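Side-chain contact in serpin-ZX (PDB 3LE2), which inhibits target proteases, among them metacaspase-9 and RD21A, through a reactive center loop that is cleaved and binds the protease covalently: residues L63-S66 with Q70-S73. Sequence-based numbering, arbitrary orientation.
Sequences LKFS and QLNS
Leu-71 packs against both Leu-63 and Phe-65 through its two methyls. CD1 of Leu-71 meets CD1 of Leu-63 at 3.8 Å, the two side chains crossing at about a right angle. CD2 of Leu-71 comes obliquely against the ring of Phe-65, 3.6 Å from ring atom CD2, and also touches Leu-63. At ring atom CD1 of Phe-65 lies Gln-70, whose CB is 3.8 Å away. NE2 of the Gln-70 amide sits at the edge of the Phe-65 ring, near its plane, and the amide and ring planes stand 80° apart.

Polar contact comes from the same amide. With the Gln-70 chain extended beyond CG (chi2 -165°), OE1 accepts a hydrogen bond from the backbone N of Ser-66 at 3.2 Å. The bond is bent, 139° at the hydrogen, and the donor stands above the carbonyl plane. The hydroxyl of Ser-66 bonds instead to the N of Ala-1.

The contact joins the loop after helix 54-63, which the chain leaves at Lys-64 with positive phi, to the first turn of helix 68-83 in the serpin fold, away from the reactive center loop. Helix 37-49 touches both leucines, and helix 5-25 packs on Phe-65 through Ser-8 and Gln-12.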
loop_
_atom_site.group_PDB
_atom_site.type_symbol
_atom_site.label_atom_id
_atom_site.label_comp_id
_atom_site.label_asym_id
_atom_site.label_seq_id
_atom_site.Cartn_x
_atom_site.Cartn_y
_atom_site.Cartn_z
ATOM N N LEU A 63 10.775 10.261 6.419
ATOM C CA LEU A 63 9.453 9.915 6.909
ATOM C C LEU A 63 8.645 11.129 7.335
ATOM O O LEU A 63 7.468 10.997 7.677
ATOM C CB LEU A 63 9.581 8.925 8.072
ATOM C CG LEU A 63 10.014 7.511 7.680
ATOM C CD1 LEU A 63 10.247 6.654 8.928
ATOM C CD2 LEU A 63 8.973 6.886 6.739
ATOM N N LYS A 64 9.297 12.297 7.342
ATOM C CA LYS A 64 8.650 13.609 7.561
ATOM C C LYS A 64 8.194 13.837 8.995
ATOM O O LYS A 64 7.152 14.444 9.235
ATOM C CB LYS A 64 7.467 13.828 6.605
ATOM C CG LYS A 64 7.756 13.490 5.137
ATOM C CD LYS A 64 8.937 14.290 4.583
ATOM C CE LYS A 64 9.255 13.845 3.156
ATOM N NZ LYS A 64 10.486 14.455 2.592
ATOM N N PHE A 65 8.968 13.328 9.943
ATOM C CA PHE A 65 8.696 13.547 11.356
ATOM C C PHE A 65 10.017 13.902 11.989
ATOM O O PHE A 65 11.065 13.471 11.513
ATOM C CB PHE A 65 8.124 12.285 12.016
ATOM C CG PHE A 65 6.676 12.023 11.689
ATOM C CD1 PHE A 65 5.662 12.509 12.510
ATOM C CD2 PHE A 65 6.326 11.290 10.571
ATOM C CE1 PHE A 65 4.320 12.266 12.218
ATOM C CE2 PHE A 65 4.987 11.044 10.279
ATOM C CZ PHE A 65 3.986 11.534 11.100
ATOM N N SER A 66 9.966 14.680 13.064
ATOM C CA SER A 66 11.176 15.241 13.663
ATOM C C SER A 66 11.916 14.309 14.622
ATOM O O SER A 66 13.136 14.402 14.747
ATOM C CB SER A 66 10.866 16.570 14.356
ATOM O OG SER A 66 10.732 17.611 13.405
ATOM N N GLN A 70 7.952 10.909 17.785
ATOM C CA GLN A 70 6.870 11.264 16.885
ATOM C C GLN A 70 6.519 10.066 16.010
ATOM O O GLN A 70 5.346 9.721 15.867
ATOM C CB GLN A 70 7.243 12.465 16.011
ATOM C CG GLN A 70 7.147 13.831 16.692
ATOM C CD GLN A 70 7.177 14.975 15.678
ATOM O OE1 GLN A 70 8.199 15.650 15.514
ATOM N NE2 GLN A 70 6.054 15.185 14.979
ATOM N N LEU A 71 7.528 9.421 15.428
ATOM C CA LEU A 71 7.245 8.245 14.618
ATOM C C LEU A 71 6.491 7.215 15.426
ATOM O O LEU A 71 5.425 6.758 15.006
ATOM C CB LEU A 71 8.516 7.626 14.069
ATOM C CG LEU A 71 9.153 8.376 12.914
ATOM C CD1 LEU A 71 10.505 7.733 12.555
ATOM C CD2 LEU A 71 8.199 8.408 11.726
ATOM N N ASN A 72 7.050 6.856 16.584
ATOM C CA ASN A 72 6.486 5.804 17.434
ATOM C C ASN A 72 4.993 6.002 17.685
ATOM O O ASN A 72 4.201 5.069 17.547
ATOM C CB ASN A 72 7.245 5.707 18.768
ATOM C CG ASN A 72 8.665 5.168 18.606
ATOM O OD1 ASN A 72 9.010 4.561 17.584
ATOM N ND2 ASN A 72 9.495 5.380 19.626
ATOM N N SER A 73 4.625 7.236 18.031
ATOM C CA SER A 73 3.253 7.599 18.352
ATOM C C SER A 73 2.349 7.599 17.136
ATOM O O SER A 73 1.209 7.148 17.207
ATOM C CB SER A 73 3.208 9.006 18.970
ATOM O OG SER A 73 4.085 9.113 20.072
#